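Local coordinates for putative sensory box/GGDEF family protein (Vibrio parahaemolyticus, PDB 3LID) that probably makes cyclic di-GMP from two GTP molecules through its GGDEF domain, the part present here being its extracellular PDC-fold (Cache) sensor domain, at residues Arg28-Ile33 with Ser251-Val256; Leu44-Ser49 with Ile154-Ser159; Leu180-Pro185 with Ile191-His196. One frame throughout, in Å; residues are numbered along the deposited sequence.

Interaction 1: Arg28-Ile33 with Ser251-Val256; sequences REYNNI and SSIKFV
Tyr30 of the long helix 9-45 presents a ring edge to the face of Phe255, just past strand 246-254, in a T-shaped stack whose planes stand at 87° with centroids 5.3 Å apart. The touching atom on the helix side is CD2, which lies above the Phe255 ring but offset toward its rim, 3.9 Å from CE1. On the opposite face of the same ring sits CG2 of the adjoining Val256, over the ring centre, so both faces of the phenyl group are covered. At its edge, near the ring plane, Ile33 CG2 reaches CZ at 3.8 Å. A chi1 of -180° turns the Phe255 ring away from its own N and across to the helix, where CE1 also comes to 3.4 Å from the backbone O of Tyr30. Equally close is Ile253, whose CD1 lies 3.4 Å from Tyr30 CB; its extended chi2 of -180° carries that methyl to the root of the tyrosine rather than to the ring edge used by Phe255. Together these groups illustrate how a PDC sensor domain is assembled: a long N-terminal helix runs along the domain, and a sheet lays apolar side chains against it. Leu177 and Leu181 of helix 174-181 add to this packing, and the Tyr30 hydroxyl is hydrogen-bonded to Asn182. The neighbours Asn31 and Lys254, the latter lying between the packed Ile253 and Phe255, face the other way. Both are exposed, and the gap between them is bridged by water: one molecule donates to Asn31 OD1 at 3.1 Å and accepts from Lys254 N, also at 3.1 Å. Here a single solvent molecule replaces direct contact, and the Lys254 amine has a weak hydrogen bond to Asn258 O.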
loop_
_atom_site.group_PDB
_atom_site.type_symbol
_atom_site.label_atom_id
_atom_site.label_comp_id
_atom_site.label_asym_id
_atom_site.label_seq_id
_atom_site.Cartn_x
_atom_site.Cartn_y
_atom_site.Cartn_z
ATOM N N ARG A 28 -2.968 12.170 6.998
ATOM C CA ARG A 28 -3.991 12.790 6.160
ATOM C C ARG A 28 -3.775 12.473 4.662
ATOM O O ARG A 28 -4.744 12.295 3.910
ATOM C CB ARG A 28 -3.954 14.328 6.370
ATOM C CG ARG A 28 -4.630 14.667 7.757
ATOM C CD ARG A 28 -4.802 16.202 7.918
ATOM N NE ARG A 28 -3.551 16.915 7.935
ATOM C CZ ARG A 28 -2.952 17.356 9.028
ATOM N NH1 ARG A 28 -3.434 17.119 10.240
ATOM N NH2 ARG A 28 -1.848 18.043 8.870
ATOM N N GLU A 29 -2.524 12.409 4.248
ATOM C CA GLU A 29 -2.236 12.048 2.835
ATOM C C GLU A 29 -2.697 10.596 2.524
ATOM O O GLU A 29 -3.362 10.365 1.478
ATOM C CB GLU A 29 -0.776 12.181 2.475
ATOM C CG GLU A 29 -0.321 13.686 2.588
ATOM C CD GLU A 29 0.856 13.991 1.708
ATOM O OE1 GLU A 29 1.901 13.371 1.893
ATOM O OE2 GLU A 29 0.713 14.900 0.871
ATOM N N TYR A 30 -2.426 9.657 3.432
ATOM C CA TYR A 30 -2.955 8.295 3.229
ATOM C C TYR A 30 -4.468 8.293 3.240
ATOM O O TYR A 30 -5.072 7.529 2.454
ATOM C CB TYR A 30 -2.428 7.279 4.270
ATOM C CG TYR A 30 -1.049 6.776 3.904
ATOM C CD1 TYR A 30 0.094 7.427 4.386
ATOM C CD2 TYR A 30 -0.856 5.637 3.082
ATOM C CE1 TYR A 30 1.407 6.976 4.035
ATOM C CE2 TYR A 30 0.410 5.189 2.791
ATOM C CZ TYR A 30 1.535 5.830 3.264
ATOM O OH TYR A 30 2.823 5.367 2.913
ATOM N N ASN A 31 -5.102 9.055 4.136
ATOM C CA ASN A 31 -6.566 9.086 4.075
ATOM C C ASN A 31 -7.079 9.597 2.745
ATOM O O ASN A 31 -8.100 9.074 2.206
ATOM C CB ASN A 31 -7.121 10.027 5.149
ATOM C CG ASN A 31 -6.873 9.542 6.594
ATOM O OD1 ASN A 31 -6.723 8.350 6.912
ATOM N ND2 ASN A 31 -6.784 10.511 7.478
ATOM N N ASN A 32 -6.404 10.593 2.195
ATOM C CA ASN A 32 -6.802 11.095 0.875
ATOM C C ASN A 32 -6.584 10.054 -0.226
ATOM O O ASN A 32 -7.401 9.841 -1.145
ATOM C CB ASN A 32 -6.075 12.400 0.522
ATOM C CG ASN A 32 -6.786 13.596 1.176
ATOM O OD1 ASN A 32 -7.756 13.378 1.900
ATOM N ND2 ASN A 32 -6.259 14.813 1.011
ATOM N N ILE A 33 -5.461 9.394 -0.144
ATOM C CA ILE A 33 -5.216 8.315 -1.133
ATOM C C ILE A 33 -6.355 7.236 -1.042
ATOM O O ILE A 33 -6.864 6.732 -2.062
ATOM C CB ILE A 33 -3.832 7.645 -0.877
ATOM C CG1 ILE A 33 -2.680 8.590 -1.275
ATOM C CG2 ILE A 33 -3.715 6.267 -1.627
ATOM C CD1 ILE A 33 -2.584 8.855 -2.770
ATOM N N SER A 251 2.097 6.906 15.209
ATOM C CA SER A 251 0.701 7.203 15.089
ATOM C C SER A 251 0.122 5.979 14.356
ATOM O O SER A 251 0.883 5.101 13.909
ATOM C CB SER A 251 0.424 8.489 14.309
ATOM O OG SER A 251 0.884 8.281 12.976
ATOM N N SER A 252 -1.180 5.940 14.238
ATOM C CA SER A 252 -1.873 4.802 13.553
ATOM C C SER A 252 -2.931 5.300 12.589
ATOM O O SER A 252 -3.654 6.278 12.916
ATOM C CB SER A 252 -2.466 3.809 14.559
ATOM O OG SER A 252 -1.431 3.311 15.387
ATOM N N ILE A 253 -3.067 4.597 11.447
ATOM C CA ILE A 253 -4.230 4.917 10.579
ATOM C C ILE A 253 -4.850 3.640 10.210
ATOM O O ILE A 253 -4.284 2.551 10.525
ATOM C CB ILE A 253 -3.819 5.590 9.288
ATOM C CG1 ILE A 253 -2.882 4.699 8.518
ATOM C CG2 ILE A 253 -3.221 7.003 9.646
ATOM C CD1 ILE A 253 -2.383 5.377 7.099
ATOM N N LYS A 254 -6.055 3.754 9.612
ATOM C CA LYS A 254 -6.641 2.552 9.045
ATOM C C LYS A 254 -6.681 2.803 7.538
ATOM O O LYS A 254 -7.347 3.738 7.118
ATOM C CB LYS A 254 -8.016 2.263 9.614
ATOM C CG LYS A 254 -7.815 1.677 11.052
ATOM C CD LYS A 254 -9.124 1.221 11.648
ATOM C CE LYS A 254 -9.006 0.848 13.131
ATOM N NZ LYS A 254 -7.788 0.057 13.361
ATOM N N PHE A 255 -5.876 2.035 6.787
ATOM C CA PHE A 255 -5.722 2.355 5.342
ATOM C C PHE A 255 -6.371 1.204 4.539
ATOM O O PHE A 255 -5.736 0.135 4.360
ATOM C CB PHE A 255 -4.235 2.504 4.992
ATOM C CG PHE A 255 -4.019 2.830 3.556
ATOM C CD1 PHE A 255 -4.462 4.050 3.002
ATOM C CD2 PHE A 255 -3.356 1.912 2.749
ATOM C CE1 PHE A 255 -4.238 4.338 1.653
ATOM C CE2 PHE A 255 -3.109 2.186 1.400
ATOM C CZ PHE A 255 -3.512 3.374 0.833
ATOM N N VAL A 256 -7.611 1.465 4.060
ATOM C CA VAL A 256 -8.393 0.488 3.297
ATOM C C VAL A 256 -8.383 -0.865 4.040
ATOM O O VAL A 256 -8.082 -1.914 3.466
ATOM C CB VAL A 256 -7.817 0.316 1.825
ATOM C CG1 VAL A 256 -8.977 -0.227 0.934
ATOM C CG2 VAL A 256 -7.217 1.638 1.282
HETATM O O HOH W 1 -7.062 6.686 9.556
#

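Interaction 2: Leu44-Ser49 with Ile154-Ser159; sequences LGHSQS and ILMPIS
Trans torsions throughout, from chi1 at -180° to chi3, make Met156 a straight arm that lays its thioether against Gly45, while Ile158, with both chi1 and chi2 near -60°, bends its terminal methyl to the same residue. The sulphur SD rests 3.7 Å from Gly45 CA. From the Ile158 side, CD1 meets Gly45 O at 3.7 Å. Gly45 has no side chain, and the thioether lies directly against its backbone at the last turn of helix 9-45. This is the distal end of the long helix of the PDC fold, here lying against strand 150-160 of an antiparallel sheet. His46, the first residue to leave helical geometry, crosses the methionine at about a right angle, its CE1 3.7 Å from Met156 CE. The methyl approaches the imidazole obliquely. A hydrogen bond from ND1 of this ring to Asp42 O, one turn back, ties the exposed histidine to the helix end. Beyond the bend Ser47 is the N-cap of helix 48-55, its OG hydrogen-bonded to Leu50 N.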
loop_
_atom_site.group_PDB
_atom_site.type_symbol
_atom_site.label_atom_id
_atom_site.label_comp_id
_atom_site.label_asym_id
_atom_site.label_seq_id
_atom_site.Cartn_x
_atom_site.Cartn_y
_atom_site.Cartn_z
ATOM N N LEU A 44 -14.429 2.179 -11.833
ATOM C CA LEU A 44 -14.057 1.098 -12.759
ATOM C C LEU A 44 -15.080 -0.076 -12.718
ATOM O O LEU A 44 -15.322 -0.737 -13.718
ATOM C CB LEU A 44 -12.705 0.524 -12.340
ATOM C CG LEU A 44 -11.539 1.519 -12.638
ATOM C CD1 LEU A 44 -10.261 1.015 -11.920
ATOM C CD2 LEU A 44 -11.307 1.625 -14.116
ATOM N N GLY A 45 -15.674 -0.275 -11.574
ATOM C CA GLY A 45 -16.567 -1.403 -11.416
ATOM C C GLY A 45 -17.885 -1.113 -12.108
ATOM O O GLY A 45 -18.606 -2.048 -12.438
ATOM N N HIS A 46 -18.201 0.141 -12.330
ATOM C CA HIS A 46 -19.466 0.539 -12.980
ATOM C C HIS A 46 -19.255 1.137 -14.374
ATOM O O HIS A 46 -20.082 1.937 -14.859
ATOM C CB HIS A 46 -20.273 1.468 -12.043
ATOM C CG HIS A 46 -20.844 0.764 -10.854
ATOM N ND1 HIS A 46 -20.227 0.735 -9.608
ATOM C CD2 HIS A 46 -21.959 -0.003 -10.739
ATOM C CE1 HIS A 46 -20.950 -0.004 -8.784
ATOM N NE2 HIS A 46 -22.011 -0.443 -9.440
ATOM N N SER A 47 -18.208 0.745 -15.072
ATOM C CA SER A 47 -17.839 1.459 -16.244
ATOM C C SER A 47 -18.496 0.818 -17.459
ATOM O O SER A 47 -18.754 -0.402 -17.525
ATOM C CB SER A 47 -16.330 1.504 -16.421
ATOM O OG SER A 47 -15.848 0.366 -17.009
ATOM N N GLN A 48 -18.809 1.681 -18.375
ATOM C CA GLN A 48 -19.421 1.236 -19.635
ATOM C C GLN A 48 -18.503 0.267 -20.420
ATOM O O GLN A 48 -18.976 -0.739 -20.999
ATOM C CB GLN A 48 -19.679 2.471 -20.511
ATOM C CG GLN A 48 -20.476 2.140 -21.794
ATOM C CD GLN A 48 -21.884 1.775 -21.447
ATOM O OE1 GLN A 48 -22.594 2.548 -20.781
ATOM N NE2 GLN A 48 -22.321 0.592 -21.883
ATOM N N SER A 49 -17.210 0.555 -20.450
ATOM C CA SER A 49 -16.275 -0.271 -21.209
ATOM C C SER A 49 -16.215 -1.669 -20.600
ATOM O O SER A 49 -16.094 -2.656 -21.296
ATOM C CB SER A 49 -14.881 0.388 -21.325
ATOM O OG SER A 49 -14.343 0.803 -20.065
ATOM N N ILE A 154 -7.800 -4.378 -4.032
ATOM C CA ILE A 154 -9.234 -3.982 -3.936
ATOM C C ILE A 154 -10.021 -5.059 -4.761
ATOM O O ILE A 154 -9.542 -5.428 -5.862
ATOM C CB ILE A 154 -9.442 -2.649 -4.596
ATOM C CG1 ILE A 154 -8.367 -1.628 -4.092
ATOM C CG2 ILE A 154 -10.875 -2.192 -4.334
ATOM C CD1 ILE A 154 -8.393 -1.420 -2.548
ATOM N N LEU A 155 -11.119 -5.541 -4.210
ATOM C CA LEU A 155 -11.861 -6.681 -4.763
ATOM C C LEU A 155 -13.304 -6.297 -4.917
ATOM O O LEU A 155 -13.865 -5.712 -4.031
ATOM C CB LEU A 155 -11.757 -7.801 -3.766
ATOM C CG LEU A 155 -10.323 -8.170 -3.381
ATOM C CD1 LEU A 155 -10.404 -9.186 -2.218
ATOM C CD2 LEU A 155 -9.608 -8.905 -4.643
ATOM N N MET A 156 -13.902 -6.611 -6.094
ATOM C CA MET A 156 -15.314 -6.255 -6.321
ATOM C C MET A 156 -15.887 -7.295 -7.295
ATOM O O MET A 156 -15.536 -7.275 -8.497
ATOM C CB MET A 156 -15.363 -4.821 -6.902
ATOM C CG MET A 156 -16.778 -4.295 -7.189
ATOM S SD MET A 156 -16.670 -2.751 -8.015
ATOM C CE MET A 156 -18.416 -2.649 -8.210
ATOM N N PRO A 157 -16.831 -8.112 -6.819
ATOM C CA PRO A 157 -17.518 -9.036 -7.794
ATOM C C PRO A 157 -18.416 -8.173 -8.701
ATOM O O PRO A 157 -19.021 -7.174 -8.239
ATOM C CB PRO A 157 -18.380 -9.940 -6.921
ATOM C CG PRO A 157 -17.739 -9.733 -5.470
ATOM C CD PRO A 157 -17.285 -8.311 -5.432
ATOM N N ILE A 158 -18.477 -8.520 -10.008
ATOM C CA ILE A 158 -19.155 -7.715 -10.978
ATOM C C ILE A 158 -20.264 -8.651 -11.578
ATOM O O ILE A 158 -19.971 -9.770 -11.942
ATOM C CB ILE A 158 -18.243 -7.284 -12.161
ATOM C CG1 ILE A 158 -17.041 -6.427 -11.619
ATOM C CG2 ILE A 158 -19.142 -6.403 -13.157
ATOM C CD1 ILE A 158 -17.496 -5.191 -10.809
ATOM N N SER A 159 -21.479 -8.121 -11.623
ATOM C CA SER A 159 -22.616 -8.925 -12.134
ATOM C C SER A 159 -23.301 -8.209 -13.309
ATOM O O SER A 159 -23.186 -6.975 -13.520
ATOM C CB SER A 159 -23.613 -9.230 -11.025
ATOM O OG SER A 159 -24.216 -8.032 -10.523
#

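Interaction 3: Leu180-Pro185 with Ile191-His196; sequences LLNYSP and IELVKH. With EDO (1,2-ethanediol), chain H.
Asn182, where the chain leaves helix 174-181, accepts from Ile191 N through its backbone O in a 2.7 Å hydrogen bond with an N-H...O angle of 172°. This link belongs to a small beta hairpin, in which the weakly bonded strand 183-184 pairs antiparallel with strand 189-195 at the margin of an antiparallel sheet of the PDC sensor domain. The Asn182 side chain turns toward the second strand: CB lies 3.3 Å from Ile191 O, and the amide crosses Leu193 at about a right angle, ND2 coming 3.8 Å from Leu193 CG. Placing CG beside the backbone N, with chi1 at -66°, directs the amide to this leucine. The bond from OD1 to the Tyr30 hydroxyl would probably fix the rotation of the buried amide. Leu193 and Ile191 also touch Leu263 of strand 260-268. At the far end of the strand, Lys195 bends at chi3 and forms a salt bridge with Asp212. Its NZ also grips a 1,2-ethanediol molecule, probably from the crystallisation liquor, by both hydroxyls, O2 at 2.8 Å and O1 at 3.0 Å.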
loop_
_atom_site.group_PDB
_atom_site.type_symbol
_atom_site.label_atom_id
_atom_site.label_comp_id
_atom_site.label_asym_id
_atom_site.label_seq_id
_atom_site.Cartn_x
_atom_site.Cartn_y
_atom_site.Cartn_z
ATOM N N LEU A 180 6.148 7.741 -2.602
ATOM C CA LEU A 180 5.461 9.031 -2.813
ATOM C C LEU A 180 5.317 9.777 -1.483
ATOM O O LEU A 180 5.469 11.017 -1.453
ATOM C CB LEU A 180 4.038 8.756 -3.409
ATOM C CG LEU A 180 3.128 9.928 -3.716
ATOM C CD1 LEU A 180 3.719 10.689 -4.934
ATOM C CD2 LEU A 180 1.710 9.426 -3.985
ATOM N N LEU A 181 5.008 9.072 -0.403
ATOM C CA LEU A 181 4.451 9.715 0.771
ATOM C C LEU A 181 5.413 9.753 1.970
ATOM O O LEU A 181 5.186 10.543 2.911
ATOM C CB LEU A 181 3.142 9.091 1.230
ATOM C CG LEU A 181 2.051 9.156 0.152
ATOM C CD1 LEU A 181 0.806 8.470 0.700
ATOM C CD2 LEU A 181 1.842 10.569 -0.201
ATOM N N ASN A 182 6.351 8.834 2.020
ATOM C CA ASN A 182 6.979 8.549 3.341
ATOM C C ASN A 182 8.273 9.338 3.605
ATOM O O ASN A 182 8.918 9.091 4.640
ATOM C CB ASN A 182 7.295 7.092 3.540
ATOM C CG ASN A 182 6.068 6.248 3.619
ATOM O OD1 ASN A 182 4.939 6.771 3.635
ATOM N ND2 ASN A 182 6.267 4.904 3.542
ATOM N N TYR A 183 8.618 10.263 2.733
ATOM C CA TYR A 183 9.746 11.182 3.094
ATOM C C TYR A 183 9.281 12.596 2.954
ATOM O O TYR A 183 8.628 12.953 1.959
ATOM C CB TYR A 183 10.920 10.915 2.164
ATOM C CG TYR A 183 12.030 11.873 2.482
ATOM C CD1 TYR A 183 12.674 11.799 3.718
ATOM C CD2 TYR A 183 12.383 12.856 1.579
ATOM C CE1 TYR A 183 13.710 12.755 4.057
ATOM C CE2 TYR A 183 13.422 13.796 1.890
ATOM C CZ TYR A 183 14.044 13.713 3.135
ATOM O OH TYR A 183 15.021 14.651 3.481
ATOM N N SER A 184 9.609 13.427 3.950
ATOM C CA SER A 184 9.245 14.839 3.921
ATOM C C SER A 184 10.522 15.655 3.782
ATOM O O SER A 184 11.350 15.650 4.671
ATOM C CB SER A 184 8.611 15.257 5.238
ATOM O OG SER A 184 8.495 16.680 5.293
ATOM N N PRO A 185 10.667 16.355 2.666
ATOM C CA PRO A 185 11.919 17.055 2.494
ATOM C C PRO A 185 11.955 18.258 3.450
ATOM O O PRO A 185 13.023 18.601 3.953
ATOM C CB PRO A 185 11.896 17.486 1.015
ATOM C CG PRO A 185 10.363 17.627 0.649
ATOM C CD PRO A 185 9.700 16.525 1.546
ATOM N N ILE A 191 9.206 8.189 7.175
ATOM C CA ILE A 191 8.200 7.492 7.946
ATOM C C ILE A 191 8.291 6.028 7.570
ATOM O O ILE A 191 8.355 5.722 6.382
ATOM C CB ILE A 191 6.806 8.076 7.680
ATOM C CG1 ILE A 191 6.759 9.515 8.180
ATOM C CG2 ILE A 191 5.638 7.107 8.233
ATOM C CD1 ILE A 191 5.470 10.161 8.030
ATOM N N GLU A 192 8.333 5.151 8.535
ATOM C CA GLU A 192 8.333 3.716 8.277
ATOM C C GLU A 192 6.898 3.246 8.471
ATOM O O GLU A 192 6.132 3.837 9.267
ATOM C CB GLU A 192 9.266 2.974 9.278
ATOM C CG GLU A 192 10.725 3.256 8.942
ATOM C CD GLU A 192 11.688 2.722 9.994
ATOM O OE1 GLU A 192 11.605 3.197 11.137
ATOM O OE2 GLU A 192 12.506 1.840 9.681
ATOM N N LEU A 193 6.510 2.162 7.779
ATOM C CA LEU A 193 5.202 1.598 8.039
ATOM C C LEU A 193 5.386 0.238 8.663
ATOM O O LEU A 193 6.092 -0.627 8.119
ATOM C CB LEU A 193 4.429 1.332 6.676
ATOM C CG LEU A 193 4.243 2.619 5.854
ATOM C CD1 LEU A 193 3.537 2.209 4.468
ATOM C CD2 LEU A 193 3.335 3.562 6.632
ATOM N N VAL A 194 4.731 0.038 9.776
ATOM C CA VAL A 194 4.749 -1.184 10.570
ATOM C C VAL A 194 3.403 -1.714 10.660
ATOM O O VAL A 194 2.448 -1.034 11.091
ATOM C CB VAL A 194 5.336 -0.871 12.022
ATOM C CG1 VAL A 194 5.302 -2.143 12.847
ATOM C CG2 VAL A 194 6.771 -0.419 11.847
ATOM N N LYS A 195 3.229 -3.008 10.314
ATOM C CA LYS A 195 1.908 -3.575 10.340
ATOM C C LYS A 195 1.432 -3.932 11.730
ATOM O O LYS A 195 2.207 -3.911 12.696
ATOM C CB LYS A 195 1.930 -4.919 9.554
ATOM C CG LYS A 195 2.182 -4.569 8.051
ATOM C CD LYS A 195 1.852 -5.892 7.251
ATOM C CE LYS A 195 2.970 -6.916 7.565
ATOM N NZ LYS A 195 2.667 -8.253 6.718
ATOM N N HIS A 196 0.182 -4.280 11.818
ATOM C CA HIS A 196 -0.445 -4.673 13.083
ATOM C C HIS A 196 0.309 -5.838 13.739
ATOM O O HIS A 196 0.350 -5.982 15.018
ATOM C CB HIS A 196 -1.866 -5.100 12.713
ATOM C CG HIS A 196 -2.651 -5.668 13.836
ATOM N ND1 HIS A 196 -2.913 -4.954 14.986
ATOM C CD2 HIS A 196 -3.267 -6.870 13.974
ATOM C CE1 HIS A 196 -3.629 -5.705 15.802
ATOM N NE2 HIS A 196 -3.863 -6.868 15.215
HETATM C C1 EDO H . 4.745 -8.886 3.853
HETATM O O1 EDO H . 5.208 -8.259 5.115
HETATM C C2 EDO H . 3.812 -7.910 3.163
HETATM O O2 EDO H . 2.595 -7.818 3.918
#

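Overall arrangement
From the N terminus, helix 9-45 first supplies Arg28-Ile33 to interaction 1 and then, near its end, Leu44-Ser49 to interaction 2. Interaction 2 closes when the chain returns through strand 150-160 of one antiparallel sheet. Interaction 3 follows in series, a short local closure between helix 174-181 and strand 189-195. Both nest inside the much longer loop that interaction 1 closes at Ser251-Val256, and none cross. One helix thus ties together two sheets. Interactions 1 and 3 adjoin, centres about 11 Å apart, whereas 2 and 3 do not touch, their nearest atoms about 14 Å apart. Val256 CG1 meets Ile154 CD1 at 3.7 Å, linking interactions 1 and 2.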